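Local coordinates for QdtA (Thermoanaerobacterium thermosaccharolyticum, PDB 4ZU5), which is a small cupin-fold protein of the WxcM-like family, built mainly of antiparallel strands, modelled as a two-chain assembly with bound thymidine, at residues 60-64 with 65-69; 40-43 with 44-48. All coordinates share one frame; numbering follows the deposited sequence.

Interaction 1 of 2, residues 60-64 with 65-69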
loop_
_atom_site.group_PDB
_atom_site.type_symbol
_atom_site.label_atom_id
_atom_site.label_comp_id
_atom_site.label_asym_id
_atom_site.label_seq_id
_atom_site.Cartn_x
_atom_site.Cartn_y
_atom_site.Cartn_z
ATOM N N LEU A 60 2.305 -5.883 7.625
ATOM C CA LEU A 60 0.890 -5.882 7.288
ATOM C C LEU A 60 0.224 -4.643 7.866
ATOM O O LEU A 60 0.469 -4.259 9.022
ATOM C CB LEU A 60 0.201 -7.132 7.867
ATOM C CG LEU A 60 0.319 -8.471 7.136
ATOM C CD1 LEU A 60 1.768 -8.856 6.835
ATOM C CD2 LEU A 60 -0.332 -9.613 7.902
ATOM N N ILE A 61 -0.678 -4.039 7.114
ATOM C CA ILE A 61 -1.379 -2.824 7.586
ATOM C C ILE A 61 -2.820 -2.841 7.116
ATOM O O ILE A 61 -3.092 -3.084 5.936
ATOM C CB ILE A 61 -0.730 -1.513 7.020
ATOM C CG1 ILE A 61 0.789 -1.584 7.102
ATOM C CG2 ILE A 61 -1.261 -0.257 7.714
ATOM C CD1 ILE A 61 1.490 -0.862 5.978
ATOM N N CYS A 62 -3.739 -2.563 8.032
ATOM C CA CYS A 62 -5.166 -2.541 7.688
ATOM C C CYS A 62 -5.601 -1.112 7.480
ATOM O O CYS A 62 -5.503 -0.295 8.408
ATOM C CB CYS A 62 -5.962 -3.200 8.793
ATOM S SG CYS A 62 -7.722 -2.996 8.426
ATOM N N LEU A 63 -5.861 -0.744 6.215
ATOM C CA LEU A 63 -5.998 0.644 5.788
ATOM C C LEU A 63 -7.448 1.118 5.960
ATOM O O LEU A 63 -7.712 2.303 5.948
ATOM C CB LEU A 63 -5.571 0.818 4.312
ATOM C CG LEU A 63 -4.089 0.475 4.072
ATOM C CD1 LEU A 63 -3.656 0.925 2.685
ATOM C CD2 LEU A 63 -3.194 1.128 5.096
ATOM N N ASN A 64 -8.352 0.167 6.154
ATOM C CA ASN A 64 -9.764 0.485 6.341
ATOM C C ASN A 64 -10.425 -0.743 6.974
ATOM O O ASN A 64 -10.070 -1.900 6.679
ATOM C CB ASN A 64 -10.456 0.755 5.019
ATOM C CG ASN A 64 -11.843 1.331 5.224
ATOM O OD1 ASN A 64 -12.045 2.327 5.940
ATOM N ND2 ASN A 64 -12.805 0.677 4.620
ATOM N N GLY A 65 -11.321 -0.472 7.912
ATOM C CA GLY A 65 -11.991 -1.542 8.643
ATOM C C GLY A 65 -11.066 -2.221 9.635
ATOM O O GLY A 65 -10.224 -1.572 10.254
ATOM N N SER A 66 -11.280 -3.521 9.787
ATOM C CA SER A 66 -10.555 -4.333 10.731
ATOM C C SER A 66 -10.420 -5.761 10.241
ATOM O O SER A 66 -11.234 -6.253 9.436
ATOM C CB SER A 66 -11.312 -4.269 12.072
ATOM O OG SER A 66 -11.469 -5.588 12.539
ATOM N N VAL A 67 -9.342 -6.432 10.684
ATOM C CA VAL A 67 -9.014 -7.784 10.321
ATOM C C VAL A 67 -8.139 -8.342 11.451
ATOM O O VAL A 67 -7.374 -7.613 12.089
ATOM C CB VAL A 67 -8.265 -7.915 8.969
ATOM C CG1 VAL A 67 -6.973 -7.086 8.986
ATOM C CG2 VAL A 67 -7.953 -9.357 8.622
ATOM N N LYS A 68 -8.284 -9.633 11.669
ATOM C CA LYS A 68 -7.567 -10.346 12.710
ATOM C C LYS A 68 -6.505 -11.247 12.126
ATOM O O LYS A 68 -6.724 -12.033 11.173
ATOM C CB LYS A 68 -8.590 -11.142 13.564
ATOM C CG LYS A 68 -9.379 -10.280 14.544
ATOM C CD LYS A 68 -10.376 -11.122 15.328
ATOM C CE LYS A 68 -11.369 -10.253 16.061
ATOM N NZ LYS A 68 -12.373 -9.755 15.097
ATOM N N ILE A 69 -5.302 -11.144 12.703
ATOM C CA ILE A 69 -4.190 -11.913 12.223
ATOM C C ILE A 69 -3.845 -12.910 13.306
ATOM O O ILE A 69 -3.520 -12.516 14.432
ATOM C CB ILE A 69 -2.902 -11.084 12.002
ATOM C CG1 ILE A 69 -3.156 -9.792 11.255
ATOM C CG2 ILE A 69 -1.857 -11.953 11.339
ATOM C CD1 ILE A 69 -3.963 -9.942 9.991
HETATM O O HOH W 1 -8.179 0.207 9.457
#

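Interaction 2 of 2, residues 40-43 with 44-48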
loop_
_atom_site.group_PDB
_atom_site.type_symbol
_atom_site.label_atom_id
_atom_site.label_comp_id
_atom_site.label_asym_id
_atom_site.label_seq_id
_atom_site.Cartn_x
_atom_site.Cartn_y
_atom_site.Cartn_z
ATOM N N THR A 40 -8.696 -7.280 -0.652
ATOM C CA THR A 40 -9.964 -6.587 -0.517
ATOM C C THR A 40 -11.114 -7.589 -0.793
ATOM O O THR A 40 -10.909 -8.708 -1.259
ATOM C CB THR A 40 -10.083 -5.462 -1.562
ATOM O OG1 THR A 40 -9.938 -6.053 -2.871
ATOM C CG2 THR A 40 -9.004 -4.387 -1.346
ATOM N N LYS A 41 -12.305 -7.181 -0.381
ATOM C CA LYS A 41 -13.552 -7.844 -0.734
ATOM C C LYS A 41 -13.567 -9.272 -0.169
ATOM O O LYS A 41 -14.046 -10.195 -0.811
ATOM C CB LYS A 41 -13.814 -7.732 -2.260
ATOM C CG LYS A 41 -14.066 -6.295 -2.701
ATOM C CD LYS A 41 -14.392 -6.099 -4.184
ATOM C CE LYS A 41 -13.136 -6.182 -5.058
ATOM N NZ LYS A 41 -11.999 -5.268 -4.658
ATOM N N VAL A 42 -13.082 -9.453 1.063
ATOM C CA VAL A 42 -13.076 -10.788 1.673
ATOM C C VAL A 42 -14.376 -11.013 2.426
ATOM O O VAL A 42 -14.783 -10.177 3.254
ATOM C CB VAL A 42 -11.957 -10.974 2.691
ATOM C CG1 VAL A 42 -12.051 -12.329 3.352
ATOM C CG2 VAL A 42 -10.602 -10.762 2.035
ATOM N N ASP A 43 -15.015 -12.146 2.160
ATOM C CA ASP A 43 -16.279 -12.449 2.844
ATOM C C ASP A 43 -16.062 -12.654 4.337
ATOM O O ASP A 43 -15.018 -13.163 4.779
ATOM C CB ASP A 43 -16.948 -13.675 2.228
ATOM C CG ASP A 43 -17.602 -13.342 0.889
ATOM O OD1 ASP A 43 -17.674 -14.223 0.007
ATOM O OD2 ASP A 43 -18.015 -12.170 0.704
ATOM N N LYS A 44 -17.081 -12.291 5.100
ATOM C CA LYS A 44 -16.930 -12.147 6.539
ATOM C C LYS A 44 -16.631 -13.458 7.254
ATOM O O LYS A 44 -16.228 -13.429 8.418
ATOM C CB LYS A 44 -18.170 -11.499 7.149
ATOM C CG LYS A 44 -19.331 -12.461 7.331
ATOM C CD LYS A 44 -20.540 -11.763 7.926
ATOM C CE LYS A 44 -21.643 -12.777 8.196
ATOM N NZ LYS A 44 -22.489 -12.295 9.312
ATOM N N ASP A 45 -16.814 -14.578 6.558
ATOM C CA ASP A 45 -16.674 -15.911 7.150
ATOM C C ASP A 45 -15.416 -16.608 6.682
ATOM O O ASP A 45 -15.175 -17.775 6.973
ATOM C CB ASP A 45 -17.926 -16.764 6.881
ATOM C CG ASP A 45 -19.069 -16.418 7.840
ATOM O OD1 ASP A 45 -18.848 -16.503 9.073
ATOM O OD2 ASP A 45 -20.178 -16.021 7.399
ATOM N N ILE A 46 -14.543 -15.846 6.034
ATOM C CA ILE A 46 -13.375 -16.430 5.412
ATOM C C ILE A 46 -12.161 -16.264 6.327
ATOM O O ILE A 46 -12.072 -15.279 7.081
ATOM C CB ILE A 46 -13.120 -15.784 4.036
ATOM C CG1 ILE A 46 -14.170 -16.269 3.046
ATOM C CG2 ILE A 46 -11.742 -16.154 3.501
ATOM C CD1 ILE A 46 -13.945 -17.699 2.574
ATOM N N THR A 47 -11.332 -17.305 6.285
ATOM C CA THR A 47 -9.977 -17.322 6.798
ATOM C C THR A 47 -9.042 -17.569 5.651
ATOM O O THR A 47 -9.230 -18.500 4.884
ATOM C CB THR A 47 -9.769 -18.459 7.805
ATOM O OG1 THR A 47 -10.704 -18.251 8.857
ATOM C CG2 THR A 47 -8.340 -18.423 8.375
ATOM N N ARG A 48 -8.038 -16.716 5.493
ATOM C CA ARG A 48 -7.046 -16.976 4.446
ATOM C C ARG A 48 -5.658 -16.941 5.029
ATOM O O ARG A 48 -5.509 -16.825 6.252
ATOM C CB ARG A 48 -7.163 -15.990 3.279
ATOM C CG ARG A 48 -7.250 -14.539 3.675
ATOM C CD ARG A 48 -7.460 -13.652 2.448
ATOM N NE ARG A 48 -6.376 -13.863 1.492
ATOM C CZ ARG A 48 -6.502 -13.835 0.172
ATOM N NH1 ARG A 48 -5.452 -14.099 -0.563
ATOM N NH2 ARG A 48 -7.650 -13.533 -0.424
HETATM O O HOH W 2 -13.165 -12.875 7.037
#

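Interaction 1 of 2, residues 60-64 with 65-69
A strand-to-strand connection inside the cupin barrel forms this local contact: the chain leaves strand 58-64, swings round at Asn-64 and Gly-65, and returns as strand 67-73 in the other sheet. The two arms run nearly antiparallel, 156° apart end to end, yet they diverge instead of pairing; the CA atoms of Cys-62 and Ser-66 are 6.4 Å apart, those of Leu-60 and Ile-69 9.3 Å. Side chains from both arms meet between them. Nearest the bend, CB of Cys-62 meets the CG1 methyl of Val-67 at 4.0 Å. That methyl sits between the backbone N and carbonyl carbon of Val-67 (chi1 57°), which turns it toward the cysteine. SG of Cys-62, trans to its own backbone N (chi1 174°), points toward the bend and lies 3.4 Å from the carbonyl O of Gly-65. Farther from the bend, the branch ends of Leu-60 and Ile-69 meet methyl to methyl, CD2 to CD1 at 4.2 Å. Leu-82 of strand 76-82 packs on both Cys-62 and Ile-69, and Cys-106 on both Cys-62 and Val-67, so the apolar layer continues beyond the connection. The bend itself is bridged by a water that donates to O of Cys-62 at 2.9 Å and to O of Gly-65 at 2.8 Å, serving two carbonyls across its mouth. Gly-65 takes a positive phi, a conformation glycine adopts readily. Asn-64 lies at the bend, its CG 3.3 Å from Gly-65 N; its ND2 is hydrogen-bonded to Gly-105 O, and it packs on Asn-64 of the second subunit. Consecutive strands passing from one sheet to the facing one, with apolar side chains meeting between them, are characteristic of the cupin beta-barrel.

Interaction 2 of 2, residues 40-43 with 44-48
Val-42 lays its CG1 methyl against the branched root of Ile-46, 3.7 Å from CB and 3.8 Å from CG2, the two side chains meeting at a slant. CG1 lies opposite the backbone N of Val-42 (chi1 176°), which carries it to the returning part of the chain; the other methyl, CG2, approaches CD of Arg-48 more loosely, at 4.3 Å. The backbone here makes a type I beta turn from Asp-43 to Ile-46, beginning just after Val-42. Its closing bond runs from Ile-46 N to Asp-43 O over 3.0 Å, with an N-H...O angle of 148°. The donor stands above the carbonyl plane, 46° out of it. At the mouth of the turn a water lies 2.9 Å from Asp-43 O and 2.6 Å from Ile-46 O, with more acceptors near it than it has protons to give. On the flank of the turn, CB of Asp-43 touches CG1 of Ile-46 at 3.9 Å, while its carboxylate leads away. Before the turn, Lys-41 folds back to give NZ a 2.8 Å hydrogen bond to Thr-40 OG1. Phe-102 packs on Val-42 and Arg-48, and the second subunit adds Tyr-17 against Val-42 and Lys-16 against Ile-46. The turn thus lies on the surface between strand 35-40, whose Thr-40 joins a beta ladder with the second subunit, and strand 47-53, where Arg-48 is backbone-bonded to Met-99 of the neighbouring strand 96-100.

How the interactions relate
Interactions 1 and 2 come one after the other along the chain, 40-48 closing before 60-69 opens, and both link a strand of one barrel sheet to a strand of the other. Their centres are about 12 Å apart and their nearest atoms about 7 Å, so they do not touch; Phe-102, which packs on interaction 2, also touches Val-67 of interaction 1. Interaction 1 lies deeper, its centre about 9 Å from the chain centre against about 16 Å. Both touch the second subunit. A bound thymidine, whose pocket includes Arg-35, Tyr-116 and Tyr-121, is about 7 Å from the Arg-48 side chain and about 11 Å from that of Leu-60.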